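Local coordinates for uncharacterized protein (Candida albicans, PDB 5K04), which probably serves as the auxiliary, non-catalytic subunit of the NatB N-terminal acetyltransferase complex, alongside the NAT3 subunit, at residues A[466-472]-A[502-508]; A[512-516]-A[531-535]; A[542-546]-A[575-579]; A[580-586]-A[621-625]. All coordinates share one frame; numbering follows the deposited sequence.

Contact 1: A[466-472]-A[502-508]; sequences YRFYLTS and MQNSISL
Leu508 lies against one face of the Tyr469 ring, and this pair carries the contact between helix 456-485 and the turn that joins helix 489-503 to helix 506-521. Leu508 CB sits 4.0 Å from the centroid of the Tyr469 ring, 24° off the normal and displaced toward the rim, a CH-pi contact. From there the leucine branch runs on, and CD1 comes 3.9 Å from Tyr469 CG and just as near to CE1 of Tyr466, bridging two tyrosines one turn apart. The opposite face of the Tyr469 ring is taken by Phe468, whose CE2 stands over the centre, so that the phenol is held between its helix neighbour and the leucine. Helices packed in sequence order like these are consistent with the TPR clan to which this family region is assigned. Next to it, CE of Met502 meets the edge of the Phe468 ring, 3.8 Å from CZ; the methionine bends at chi2 (-58°), and the two side chains cross at about a right angle. Farther out, the phenol oxygen reaches the start of helix 506-521, where Ser505 is the N-cap: its OG accepts from Leu508 N at 3.0 Å. Glu443 of helix 440-445 positions this layer, for its OE1 is hydrogen-bonded to both Tyr469 OH and Ser505 OG, while its carbonyl is hydrogen-bonded to Ser507 OG. Beyond Met502, Phe13 of the NAT3 chain packs against the methionine.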
loop_
_atom_site.group_PDB
_atom_site.type_symbol
_atom_site.label_atom_id
_atom_site.label_comp_id
_atom_site.label_asym_id
_atom_site.label_seq_id
_atom_site.Cartn_x
_atom_site.Cartn_y
_atom_site.Cartn_z
ATOM N N TYR A 466 -4.964 -9.830 -8.745
ATOM C CA TYR A 466 -3.653 -10.472 -8.841
ATOM C C TYR A 466 -2.845 -9.948 -10.029
ATOM O O TYR A 466 -1.615 -9.840 -9.939
ATOM C CB TYR A 466 -3.786 -11.996 -8.942
ATOM C CG TYR A 466 -2.416 -12.628 -8.953
ATOM C CD1 TYR A 466 -1.700 -12.795 -7.772
ATOM C CD2 TYR A 466 -1.811 -13.015 -10.143
ATOM C CE1 TYR A 466 -0.408 -13.343 -7.768
ATOM C CE2 TYR A 466 -0.525 -13.566 -10.153
ATOM C CZ TYR A 466 0.172 -13.726 -8.965
ATOM O OH TYR A 466 1.452 -14.258 -8.977
ATOM N N ARG A 467 -3.509 -9.618 -11.150
ATOM C CA ARG A 467 -2.782 -9.064 -12.295
ATOM C C ARG A 467 -2.205 -7.685 -11.992
ATOM O O ARG A 467 -1.178 -7.311 -12.567
ATOM C CB ARG A 467 -3.684 -9.018 -13.533
ATOM C CG ARG A 467 -3.980 -10.408 -14.096
ATOM C CD ARG A 467 -4.809 -10.359 -15.366
ATOM N NE ARG A 467 -5.126 -11.708 -15.847
ATOM C CZ ARG A 467 -6.354 -12.212 -15.904
ATOM N NH1 ARG A 467 -7.384 -11.469 -15.518
ATOM N NH2 ARG A 467 -6.551 -13.451 -16.348
ATOM N N PHE A 468 -2.845 -6.921 -11.098
ATOM C CA PHE A 468 -2.234 -5.690 -10.609
ATOM C C PHE A 468 -0.907 -6.000 -9.924
ATOM O O PHE A 468 0.104 -5.337 -10.176
ATOM C CB PHE A 468 -3.187 -4.959 -9.641
ATOM C CG PHE A 468 -2.483 -4.387 -8.429
ATOM C CD1 PHE A 468 -1.644 -3.282 -8.550
ATOM C CD2 PHE A 468 -2.640 -4.967 -7.180
ATOM C CE1 PHE A 468 -0.974 -2.772 -7.454
ATOM C CE2 PHE A 468 -1.973 -4.457 -6.071
ATOM C CZ PHE A 468 -1.132 -3.362 -6.208
ATOM N N TYR A 469 -0.900 -7.025 -9.062
ATOM C CA TYR A 469 0.331 -7.453 -8.395
ATOM C C TYR A 469 1.412 -7.847 -9.401
ATOM O O TYR A 469 2.587 -7.493 -9.231
ATOM C CB TYR A 469 0.020 -8.607 -7.431
ATOM C CG TYR A 469 -0.634 -8.150 -6.135
ATOM C CD1 TYR A 469 0.116 -7.516 -5.156
ATOM C CD2 TYR A 469 -1.988 -8.347 -5.890
ATOM C CE1 TYR A 469 -0.442 -7.092 -3.971
ATOM C CE2 TYR A 469 -2.575 -7.913 -4.679
ATOM C CZ TYR A 469 -1.778 -7.284 -3.728
ATOM O OH TYR A 469 -2.281 -6.824 -2.530
ATOM N N LEU A 470 1.035 -8.571 -10.459
ATOM C CA LEU A 470 1.999 -8.918 -11.504
ATOM C C LEU A 470 2.540 -7.671 -12.194
ATOM O O LEU A 470 3.735 -7.585 -12.498
ATOM C CB LEU A 470 1.333 -9.823 -12.537
ATOM C CG LEU A 470 1.085 -11.284 -12.211
ATOM C CD1 LEU A 470 0.352 -11.959 -13.382
ATOM C CD2 LEU A 470 2.420 -11.954 -11.955
ATOM N N THR A 471 1.661 -6.699 -12.454
ATOM C CA THR A 471 2.036 -5.463 -13.136
ATOM C C THR A 471 2.936 -4.584 -12.262
ATOM O O THR A 471 3.948 -4.047 -12.730
ATOM C CB THR A 471 0.755 -4.726 -13.534
ATOM O OG1 THR A 471 0.072 -5.494 -14.534
ATOM C CG2 THR A 471 1.051 -3.317 -14.058
ATOM N N SER A 472 2.578 -4.435 -10.988
ATOM C CA SER A 472 3.359 -3.619 -10.065
ATOM C C SER A 472 4.756 -4.194 -9.859
ATOM O O SER A 472 5.745 -3.451 -9.855
ATOM C CB SER A 472 2.612 -3.502 -8.733
ATOM O OG SER A 472 3.380 -2.778 -7.788
ATOM N N MET A 502 5.956 -4.869 -1.162
ATOM C CA MET A 502 4.986 -5.443 -2.089
ATOM C C MET A 502 5.241 -6.915 -2.380
ATOM O O MET A 502 4.335 -7.613 -2.844
ATOM C CB MET A 502 5.000 -4.653 -3.412
ATOM C CG MET A 502 4.151 -3.383 -3.412
ATOM S SD MET A 502 2.434 -3.624 -3.053
ATOM C CE MET A 502 1.791 -2.273 -3.975
ATOM N N GLN A 503 6.451 -7.396 -2.085
ATOM C CA GLN A 503 6.884 -8.716 -2.528
ATOM C C GLN A 503 6.130 -9.837 -1.817
ATOM O O GLN A 503 5.850 -10.881 -2.419
ATOM C CB GLN A 503 8.382 -8.860 -2.290
ATOM C CG GLN A 503 8.937 -10.192 -2.710
ATOM C CD GLN A 503 10.335 -10.407 -2.195
ATOM O OE1 GLN A 503 10.568 -10.488 -0.981
ATOM N NE2 GLN A 503 11.287 -10.487 -3.119
ATOM N N ASN A 504 5.809 -9.650 -0.539
ATOM C CA ASN A 504 5.199 -10.710 0.254
ATOM C C ASN A 504 4.211 -10.134 1.258
ATOM O O ASN A 504 4.281 -10.396 2.459
ATOM C CB ASN A 504 6.250 -11.539 0.974
ATOM C CG ASN A 504 5.748 -12.910 1.262
ATOM O OD1 ASN A 504 4.831 -13.398 0.586
ATOM N ND2 ASN A 504 6.325 -13.549 2.255
ATOM N N SER A 505 3.283 -9.320 0.765
ATOM C CA SER A 505 2.342 -8.660 1.644
ATOM C C SER A 505 1.194 -9.606 1.978
ATOM O O SER A 505 0.882 -10.538 1.230
ATOM C CB SER A 505 1.816 -7.363 1.019
ATOM O OG SER A 505 0.758 -7.574 0.094
ATOM N N ILE A 506 0.579 -9.361 3.135
ATOM C CA ILE A 506 -0.574 -10.151 3.539
ATOM C C ILE A 506 -1.715 -9.971 2.541
ATOM O O ILE A 506 -2.464 -10.914 2.264
ATOM C CB ILE A 506 -0.975 -9.778 4.981
ATOM C CG1 ILE A 506 -2.211 -10.571 5.438
ATOM C CG2 ILE A 506 -1.216 -8.274 5.120
ATOM C CD1 ILE A 506 -1.919 -12.018 5.723
ATOM N N SER A 507 -1.812 -8.790 1.922
ATOM C CA SER A 507 -2.870 -8.551 0.938
ATOM C C SER A 507 -2.649 -9.355 -0.346
ATOM O O SER A 507 -3.618 -9.769 -1.005
ATOM C CB SER A 507 -2.968 -7.050 0.633
ATOM O OG SER A 507 -3.249 -6.311 1.819
ATOM N N LEU A 508 -1.385 -9.559 -0.731
ATOM C CA LEU A 508 -1.056 -10.382 -1.896
ATOM C C LEU A 508 -1.361 -11.843 -1.628
ATOM O O LEU A 508 -1.939 -12.541 -2.472
ATOM C CB LEU A 508 0.430 -10.228 -2.251
ATOM C CG LEU A 508 1.060 -11.379 -3.039
ATOM C CD1 LEU A 508 0.494 -11.462 -4.459
ATOM C CD2 LEU A 508 2.626 -11.304 -3.044
#

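Contact 2: A[512-516]-A[531-535]; sequences VAKIL and FIHYL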
loop_
_atom_site.group_PDB
_atom_site.type_symbol
_atom_site.label_atom_id
_atom_site.label_comp_id
_atom_site.label_asym_id
_atom_site.label_seq_id
_atom_site.Cartn_x
_atom_site.Cartn_y
_atom_site.Cartn_z
ATOM N N VAL A 512 -4.109 -14.538 -3.232
ATOM C CA VAL A 512 -3.862 -15.896 -3.722
ATOM C C VAL A 512 -4.731 -16.903 -2.975
ATOM O O VAL A 512 -5.352 -17.778 -3.590
ATOM C CB VAL A 512 -2.361 -16.252 -3.615
ATOM C CG1 VAL A 512 -2.104 -17.720 -3.985
ATOM C CG2 VAL A 512 -1.495 -15.332 -4.501
ATOM N N ALA A 513 -4.811 -16.778 -1.641
ATOM C CA ALA A 513 -5.642 -17.688 -0.848
ATOM C C ALA A 513 -7.100 -17.637 -1.288
ATOM O O ALA A 513 -7.769 -18.674 -1.384
ATOM C CB ALA A 513 -5.539 -17.330 0.633
ATOM N N LYS A 514 -7.597 -16.428 -1.572
ATOM C CA LYS A 514 -8.987 -16.231 -1.963
ATOM C C LYS A 514 -9.269 -16.810 -3.347
ATOM O O LYS A 514 -10.331 -17.397 -3.579
ATOM C CB LYS A 514 -9.305 -14.739 -1.920
ATOM C CG LYS A 514 -10.765 -14.426 -1.988
ATOM C CD LYS A 514 -11.433 -14.573 -0.626
ATOM C CE LYS A 514 -12.856 -14.026 -0.714
ATOM N NZ LYS A 514 -13.563 -14.096 0.579
ATOM N N ILE A 515 -8.331 -16.650 -4.278
ATOM C CA ILE A 515 -8.470 -17.256 -5.599
ATOM C C ILE A 515 -8.541 -18.771 -5.489
ATOM O O ILE A 515 -9.362 -19.428 -6.151
ATOM C CB ILE A 515 -7.304 -16.817 -6.500
ATOM C CG1 ILE A 515 -7.487 -15.350 -6.910
ATOM C CG2 ILE A 515 -7.164 -17.769 -7.703
ATOM C CD1 ILE A 515 -6.203 -14.717 -7.418
ATOM N N LEU A 516 -7.649 -19.351 -4.688
ATOM C CA LEU A 516 -7.631 -20.799 -4.528
ATOM C C LEU A 516 -8.945 -21.291 -3.936
ATOM O O LEU A 516 -9.556 -22.230 -4.449
ATOM C CB LEU A 516 -6.446 -21.195 -3.652
ATOM C CG LEU A 516 -5.088 -20.997 -4.322
ATOM C CD1 LEU A 516 -3.948 -21.070 -3.303
ATOM C CD2 LEU A 516 -4.939 -22.044 -5.407
ATOM N N PHE A 531 -1.799 -20.958 -9.846
ATOM C CA PHE A 531 -1.520 -20.482 -8.499
ATOM C C PHE A 531 -0.880 -21.542 -7.615
ATOM O O PHE A 531 -0.088 -21.200 -6.726
ATOM C CB PHE A 531 -2.804 -19.917 -7.902
ATOM C CG PHE A 531 -3.210 -18.631 -8.556
ATOM C CD1 PHE A 531 -2.575 -17.436 -8.219
ATOM C CD2 PHE A 531 -4.172 -18.613 -9.561
ATOM C CE1 PHE A 531 -2.927 -16.238 -8.844
ATOM C CE2 PHE A 531 -4.531 -17.418 -10.189
ATOM C CZ PHE A 531 -3.899 -16.231 -9.830
ATOM N N ILE A 532 -1.162 -22.820 -7.870
ATOM C CA ILE A 532 -0.342 -23.874 -7.284
ATOM C C ILE A 532 1.111 -23.692 -7.704
ATOM O O ILE A 532 2.034 -23.818 -6.888
ATOM C CB ILE A 532 -0.878 -25.260 -7.688
ATOM C CG1 ILE A 532 -2.293 -25.466 -7.157
ATOM C CG2 ILE A 532 0.037 -26.351 -7.187
ATOM C CD1 ILE A 532 -2.452 -25.061 -5.723
ATOM N N HIS A 533 1.335 -23.368 -8.983
ATOM C CA HIS A 533 2.700 -23.174 -9.459
ATOM C C HIS A 533 3.375 -21.971 -8.795
ATOM O O HIS A 533 4.590 -21.993 -8.580
ATOM C CB HIS A 533 2.714 -23.023 -10.975
ATOM C CG HIS A 533 4.091 -22.872 -11.533
ATOM N ND1 HIS A 533 5.001 -23.910 -11.553
ATOM C CD2 HIS A 533 4.728 -21.800 -12.062
ATOM C CE1 HIS A 533 6.133 -23.488 -12.088
ATOM N NE2 HIS A 533 5.993 -22.213 -12.408
ATOM N N TYR A 534 2.611 -20.926 -8.454
ATOM C CA TYR A 534 3.174 -19.809 -7.691
ATOM C C TYR A 534 3.621 -20.259 -6.300
ATOM O O TYR A 534 4.685 -19.852 -5.818
ATOM C CB TYR A 534 2.147 -18.676 -7.577
ATOM C CG TYR A 534 2.586 -17.554 -6.660
ATOM C CD1 TYR A 534 3.427 -16.539 -7.117
ATOM C CD2 TYR A 534 2.179 -17.507 -5.338
ATOM C CE1 TYR A 534 3.850 -15.512 -6.280
ATOM C CE2 TYR A 534 2.598 -16.482 -4.498
ATOM C CZ TYR A 534 3.433 -15.490 -4.970
ATOM O OH TYR A 534 3.843 -14.472 -4.137
ATOM N N LEU A 535 2.813 -21.093 -5.635
ATOM C CA LEU A 535 3.140 -21.513 -4.271
ATOM C C LEU A 535 4.436 -22.321 -4.228
ATOM O O LEU A 535 5.302 -22.084 -3.382
ATOM C CB LEU A 535 1.990 -22.329 -3.680
ATOM C CG LEU A 535 0.594 -21.714 -3.556
ATOM C CD1 LEU A 535 -0.367 -22.734 -2.957
ATOM C CD2 LEU A 535 0.630 -20.479 -2.728
#
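Val512 opens the row, with its two methyls parted between different partners on helix 525-537. CG1 passes CD2 of Leu535 at 4.1 Å, the two side chains lying alongside and pointing opposite ways, and CG2 approaches CE2 of Tyr534 at 4.3 Å. One turn later Ile515 crosses Phe531 at about a right angle. Its CG2 sits over one face of the ring, 3.9 Å from the centroid and 26° off the normal, a CH-pi contact displaced toward the CD2 and CE2 rim. The longer branch of Ile515, extended at chi2, puts CD1 3.7 Å from Phe531 CZ, so both arms of the isoleucine hold the one ring. Helices 506-521 and 525-537, joined by a short turn, thus form an antiparallel hairpin of the kind expected in TPR-like helical repeats; the short axes lie at 141° and come no closer than 10.9 Å, a spacing filled by these apolar side chains. Leu516, next in sequence, has its CG beside the backbone N (chi1 -70°), an orientation that carries the end of the side chain to the other helix. There its methyls divide: CD1 meets CD1 of Leu535 tip to tip at 4.0 Å, whereas CD2 lies 3.9 Å from both Phe531 CB and Ile532 CD1. Tyr466 of helix 456-485 meets the Phe531 ring edge-to-face, and Tyr581 of helix 571-584 touches Leu516 and Leu535.

Contact 3: A[542-546]-A[575-579]; sequences IVSDY and KLKLL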
loop_
_atom_site.group_PDB
_atom_site.type_symbol
_atom_site.label_atom_id
_atom_site.label_comp_id
_atom_site.label_asym_id
_atom_site.label_seq_id
_atom_site.Cartn_x
_atom_site.Cartn_y
_atom_site.Cartn_z
ATOM N N ILE A 542 6.055 -17.877 1.283
ATOM C CA ILE A 542 4.818 -18.368 1.895
ATOM C C ILE A 542 5.024 -18.652 3.382
ATOM O O ILE A 542 4.131 -18.423 4.208
ATOM C CB ILE A 542 4.337 -19.625 1.146
ATOM C CG1 ILE A 542 4.000 -19.295 -0.312
ATOM C CG2 ILE A 542 3.191 -20.321 1.886
ATOM C CD1 ILE A 542 3.146 -18.092 -0.488
ATOM N N VAL A 543 6.216 -19.139 3.737
ATOM C CA VAL A 543 6.563 -19.545 5.099
ATOM C C VAL A 543 7.152 -18.397 5.910
ATOM O O VAL A 543 7.313 -18.524 7.136
ATOM C CB VAL A 543 7.519 -20.753 4.977
ATOM C CG1 VAL A 543 8.093 -21.185 6.313
ATOM C CG2 VAL A 543 6.778 -21.916 4.331
ATOM N N SER A 544 7.460 -17.270 5.268
ATOM C CA SER A 544 8.031 -16.119 5.944
ATOM C C SER A 544 6.930 -15.261 6.554
ATOM O O SER A 544 5.739 -15.564 6.473
ATOM C CB SER A 544 8.878 -15.293 4.977
ATOM O OG SER A 544 9.965 -16.062 4.508
ATOM N N ASP A 545 7.344 -14.177 7.192
ATOM C CA ASP A 545 6.415 -13.207 7.733
ATOM C C ASP A 545 6.038 -12.219 6.648
ATOM O O ASP A 545 6.894 -11.752 5.886
ATOM C CB ASP A 545 7.034 -12.496 8.929
ATOM C CG ASP A 545 7.148 -13.410 10.133
ATOM O OD1 ASP A 545 6.162 -14.120 10.423
ATOM O OD2 ASP A 545 8.225 -13.435 10.762
ATOM N N TYR A 546 4.743 -11.931 6.573
ATOM C CA TYR A 546 4.175 -11.079 5.540
ATOM C C TYR A 546 4.201 -9.617 5.984
ATOM O O TYR A 546 4.043 -9.311 7.169
ATOM C CB TYR A 546 2.736 -11.509 5.228
ATOM C CG TYR A 546 2.540 -12.990 4.875
ATOM C CD1 TYR A 546 3.594 -13.788 4.426
ATOM C CD2 TYR A 546 1.287 -13.578 4.976
ATOM C CE1 TYR A 546 3.394 -15.145 4.097
ATOM C CE2 TYR A 546 1.079 -14.924 4.642
ATOM C CZ TYR A 546 2.128 -15.696 4.206
ATOM O OH TYR A 546 1.905 -17.020 3.904
ATOM N N LYS A 575 -2.058 -17.679 5.829
ATOM C CA LYS A 575 -0.820 -18.433 5.673
ATOM C C LYS A 575 -1.080 -19.936 5.666
ATOM O O LYS A 575 -0.490 -20.676 4.868
ATOM C CB LYS A 575 0.162 -18.063 6.784
ATOM C CG LYS A 575 1.470 -18.859 6.680
ATOM C CD LYS A 575 2.506 -18.418 7.705
ATOM C CE LYS A 575 3.038 -17.025 7.400
ATOM N NZ LYS A 575 4.256 -16.710 8.203
ATOM N N LEU A 576 -1.982 -20.402 6.539
ATOM C CA LEU A 576 -2.242 -21.831 6.652
ATOM C C LEU A 576 -2.941 -22.362 5.414
ATOM O O LEU A 576 -2.674 -23.493 4.982
ATOM C CB LEU A 576 -3.071 -22.109 7.905
ATOM C CG LEU A 576 -2.326 -21.929 9.230
ATOM C CD1 LEU A 576 -3.304 -21.975 10.419
ATOM C CD2 LEU A 576 -1.258 -22.999 9.354
ATOM N N LYS A 577 -3.856 -21.569 4.846
ATOM C CA LYS A 577 -4.499 -21.952 3.596
ATOM C C LYS A 577 -3.457 -22.206 2.522
ATOM O O LYS A 577 -3.523 -23.205 1.800
ATOM C CB LYS A 577 -5.480 -20.867 3.144
ATOM C CG LYS A 577 -6.708 -20.713 4.042
ATOM C CD LYS A 577 -7.478 -22.017 4.202
ATOM C CE LYS A 577 -8.823 -21.790 4.894
ATOM N NZ LYS A 577 -9.812 -20.970 4.088
ATOM N N LEU A 578 -2.467 -21.310 2.420
ATOM C CA LEU A 578 -1.439 -21.453 1.394
ATOM C C LEU A 578 -0.555 -22.662 1.672
ATOM O O LEU A 578 -0.156 -23.372 0.743
ATOM C CB LEU A 578 -0.615 -20.172 1.304
ATOM C CG LEU A 578 -1.461 -18.940 0.965
ATOM C CD1 LEU A 578 -0.577 -17.723 0.783
ATOM C CD2 LEU A 578 -2.294 -19.183 -0.282
ATOM N N LEU A 579 -0.263 -22.928 2.946
ATOM C CA LEU A 579 0.416 -24.173 3.298
ATOM C C LEU A 579 -0.412 -25.378 2.887
ATOM O O LEU A 579 0.104 -26.309 2.249
ATOM C CB LEU A 579 0.709 -24.209 4.792
ATOM C CG LEU A 579 1.659 -23.093 5.237
ATOM C CD1 LEU A 579 1.913 -23.148 6.733
ATOM C CD2 LEU A 579 2.964 -23.214 4.483
HETATM O O HOH W 1 5.856 -18.932 9.395
HETATM O O HOH W 2 3.182 -13.506 8.449
#
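The ammonium of Lys575 is gripped by the loop that follows helix 539-542. NZ donates to the carbonyl oxygen of Ser544 at 2.6 Å, coming from above the carbonyl plane, 50° out of it. Two waters extend the grip: one accepts from Lys575 NZ and donates to Val543 O, while the other accepts from Tyr546 N and, more weakly, from NZ. Asp545 adds a long salt bridge, its OD1 3.9 Å from Lys575 NZ. Beneath this group lies the Tyr546 ring. NZ stands 4.8 Å from the ring centroid, 20° off the normal, in a cation-pi contact, and CE presses on the same face as a CH-pi donor at 4.0 Å from the centroid. The lysine leaves its helix extended and then bends at chi3 (-69°), which brings its end over the ring and up to the Ser544 carbonyl. The tyrosine is itself tied back to the end of helix 539-542, because its OH donates to Ile542 O at 2.6 Å, in the carbonyl plane and on a lone pair. Away from the charge, Ile542 CG2 packs 3.9 Å from both Leu578 CB and Leu579 CD2, and Val543 CG2 touches the latter methyl, joining the end of helix 539-542 and the residue after it to helix 571-584. With a carbonyl, waters, a distant carboxylate and an aromatic face about it, the ammonium is well compensated, which would be expected to keep the lysine protonated.

Contact 4: A[580-586]-A[621-625]; sequences VYSIVFE and LKITK
Between helix 571-584 and helix 608-625, two nearly parallel helices of the C-terminal half, the contact combines an apolar seam with a lysine that closes a helix C-terminus. Leu621 forms the seam. Its CB lies 3.8 Å from CG2 of Ile583, which it crosses at about a right angle, and its CD2 reaches 3.6 Å to CG2 of Val584; CD1 lies between the end of Ile583 and Val580. One turn along, Lys625 carries its CG past Ile583 CG2 and curls at chi2 and chi3, bringing its ammonium to where helix 571-584 gives out. NZ donates to Val584 O at 2.9 Å, from 48° out of the carbonyl plane, and to Glu586 O at 2.7 Å, tilted much less. Both acceptors belong to the chain end where Phe585 leaves helical geometry, so the positive charge should also suit the negative end of the helix dipole. The carboxylate of Glu586 points to another partner, a salt bridge with Lys536. The short axes approach to 10.9 Å at an angle of only 22°, with helix 591-601 packing on both partners, an arrangement characteristic of alpha-solenoids, in which every second helix runs roughly parallel.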
loop_
_atom_site.group_PDB
_atom_site.type_symbol
_atom_site.label_atom_id
_atom_site.label_comp_id
_atom_site.label_asym_id
_atom_site.label_seq_id
_atom_site.Cartn_x
_atom_site.Cartn_y
_atom_site.Cartn_z
ATOM N N VAL A 580 -1.708 -25.369 3.225
ATOM C CA VAL A 580 -2.591 -26.477 2.850
ATOM C C VAL A 580 -2.426 -26.798 1.371
ATOM O O VAL A 580 -2.138 -27.936 0.987
ATOM C CB VAL A 580 -4.063 -26.150 3.190
ATOM C CG1 VAL A 580 -5.014 -27.160 2.514
ATOM C CG2 VAL A 580 -4.297 -26.159 4.688
ATOM N N TYR A 581 -2.599 -25.788 0.521
ATOM C CA TYR A 581 -2.522 -26.035 -0.913
ATOM C C TYR A 581 -1.113 -26.452 -1.320
ATOM O O TYR A 581 -0.941 -27.299 -2.200
ATOM C CB TYR A 581 -2.999 -24.793 -1.681
ATOM C CG TYR A 581 -4.512 -24.663 -1.668
ATOM C CD1 TYR A 581 -5.299 -25.366 -2.580
ATOM C CD2 TYR A 581 -5.156 -23.850 -0.749
ATOM C CE1 TYR A 581 -6.688 -25.264 -2.580
ATOM C CE2 TYR A 581 -6.543 -23.737 -0.744
ATOM C CZ TYR A 581 -7.307 -24.458 -1.657
ATOM O OH TYR A 581 -8.683 -24.347 -1.641
ATOM N N SER A 582 -0.096 -25.889 -0.664
ATOM C CA SER A 582 1.282 -26.271 -0.954
ATOM C C SER A 582 1.525 -27.738 -0.619
ATOM O O SER A 582 2.257 -28.435 -1.333
ATOM C CB SER A 582 2.245 -25.381 -0.168
ATOM O OG SER A 582 2.041 -24.007 -0.457
ATOM N N ILE A 583 0.911 -28.218 0.463
ATOM C CA ILE A 583 1.100 -29.596 0.911
ATOM C C ILE A 583 0.318 -30.566 0.032
ATOM O O ILE A 583 0.853 -31.576 -0.428
ATOM C CB ILE A 583 0.691 -29.720 2.387
ATOM C CG1 ILE A 583 1.656 -28.909 3.256
ATOM C CG2 ILE A 583 0.624 -31.180 2.794
ATOM C CD1 ILE A 583 1.083 -28.449 4.595
ATOM N N VAL A 584 -0.959 -30.263 -0.204
ATOM C CA VAL A 584 -1.794 -31.054 -1.107
ATOM C C VAL A 584 -1.050 -31.368 -2.400
ATOM O O VAL A 584 -1.068 -32.505 -2.891
ATOM C CB VAL A 584 -3.109 -30.301 -1.391
ATOM C CG1 VAL A 584 -3.856 -30.954 -2.548
ATOM C CG2 VAL A 584 -3.960 -30.237 -0.142
ATOM N N PHE A 585 -0.363 -30.369 -2.960
ATOM C CA PHE A 585 0.304 -30.511 -4.249
ATOM C C PHE A 585 1.821 -30.658 -4.113
ATOM O O PHE A 585 2.568 -30.355 -5.046
ATOM C CB PHE A 585 -0.063 -29.344 -5.166
ATOM C CG PHE A 585 -1.526 -29.331 -5.569
ATOM C CD1 PHE A 585 -1.986 -30.140 -6.607
ATOM C CD2 PHE A 585 -2.441 -28.524 -4.903
ATOM C CE1 PHE A 585 -3.331 -30.126 -6.986
ATOM C CE2 PHE A 585 -3.785 -28.505 -5.269
ATOM C CZ PHE A 585 -4.235 -29.307 -6.310
ATOM N N GLU A 586 2.283 -31.146 -2.962
ATOM C CA GLU A 586 3.678 -31.533 -2.782
ATOM C C GLU A 586 3.842 -32.985 -3.223
ATOM O O GLU A 586 3.064 -33.854 -2.815
ATOM C CB GLU A 586 4.102 -31.344 -1.319
ATOM C CG GLU A 586 5.545 -31.734 -0.967
ATOM C CD GLU A 586 6.588 -31.226 -1.956
ATOM O OE1 GLU A 586 6.456 -30.093 -2.457
ATOM O OE2 GLU A 586 7.540 -31.981 -2.244
ATOM N N LEU A 621 -3.732 -34.072 5.909
ATOM C CA LEU A 621 -2.561 -33.978 5.051
ATOM C C LEU A 621 -1.489 -34.973 5.469
ATOM O O LEU A 621 -0.824 -35.563 4.613
ATOM C CB LEU A 621 -2.029 -32.547 5.083
ATOM C CG LEU A 621 -3.072 -31.507 4.650
ATOM C CD1 LEU A 621 -2.632 -30.101 5.019
ATOM C CD2 LEU A 621 -3.330 -31.601 3.153
ATOM N N LYS A 622 -1.323 -35.176 6.783
ATOM C CA LYS A 622 -0.339 -36.132 7.288
ATOM C C LYS A 622 -0.650 -37.548 6.811
ATOM O O LYS A 622 0.251 -38.303 6.426
ATOM C CB LYS A 622 -0.293 -36.069 8.822
ATOM C CG LYS A 622 0.983 -35.436 9.385
ATOM C CD LYS A 622 1.207 -35.799 10.845
ATOM C CE LYS A 622 2.409 -36.701 11.061
ATOM N NZ LYS A 622 3.685 -35.956 11.244
ATOM N N ILE A 623 -1.934 -37.905 6.804
ATOM C CA ILE A 623 -2.382 -39.237 6.422
ATOM C C ILE A 623 -2.271 -39.461 4.919
ATOM O O ILE A 623 -2.013 -40.583 4.471
ATOM C CB ILE A 623 -3.824 -39.400 6.923
ATOM C CG1 ILE A 623 -3.852 -39.829 8.380
ATOM C CG2 ILE A 623 -4.618 -40.310 6.069
ATOM C CD1 ILE A 623 -5.191 -39.535 8.981
ATOM N N THR A 624 -2.451 -38.413 4.120
ATOM C CA THR A 624 -2.418 -38.534 2.665
ATOM C C THR A 624 -1.073 -38.186 2.038
ATOM O O THR A 624 -0.760 -38.707 0.966
ATOM C CB THR A 624 -3.488 -37.636 2.045
ATOM O OG1 THR A 624 -3.296 -36.288 2.499
ATOM C CG2 THR A 624 -4.877 -38.127 2.454
ATOM N N LYS A 625 -0.260 -37.343 2.676
ATOM C CA LYS A 625 0.920 -36.786 2.024
ATOM C C LYS A 625 2.223 -37.156 2.728
ATOM O O LYS A 625 3.284 -36.639 2.357
ATOM C CB LYS A 625 0.797 -35.256 1.927
ATOM C CG LYS A 625 -0.502 -34.758 1.288
ATOM C CD LYS A 625 -0.563 -35.134 -0.181
ATOM C CE LYS A 625 0.661 -34.622 -0.919
ATOM N NZ LYS A 625 0.573 -34.882 -2.369
#

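The four contacts follow one another in series along the chain, each closing before the next opens, and show how an alpha-helical array is built from neighbours in sequence. Contact 1 and contact 2 share helix 506-521, and their centres lie 12 Å apart; contact 3 and contact 4 share helix 571-584, with centres 14 Å apart. Across the middle, contact 2 touches contact 3 through Leu578 and contact 4 through Tyr581 and Phe585; contact 1 also meets contact 3 through Tyr546, their centres 15 Å apart, whereas contact 1 and contact 4 are about 11 Å apart at their nearest atoms. Packing thus runs continuously from helix 456-485, which faces NAT3, to helix 608-625, farther from the chain's centre.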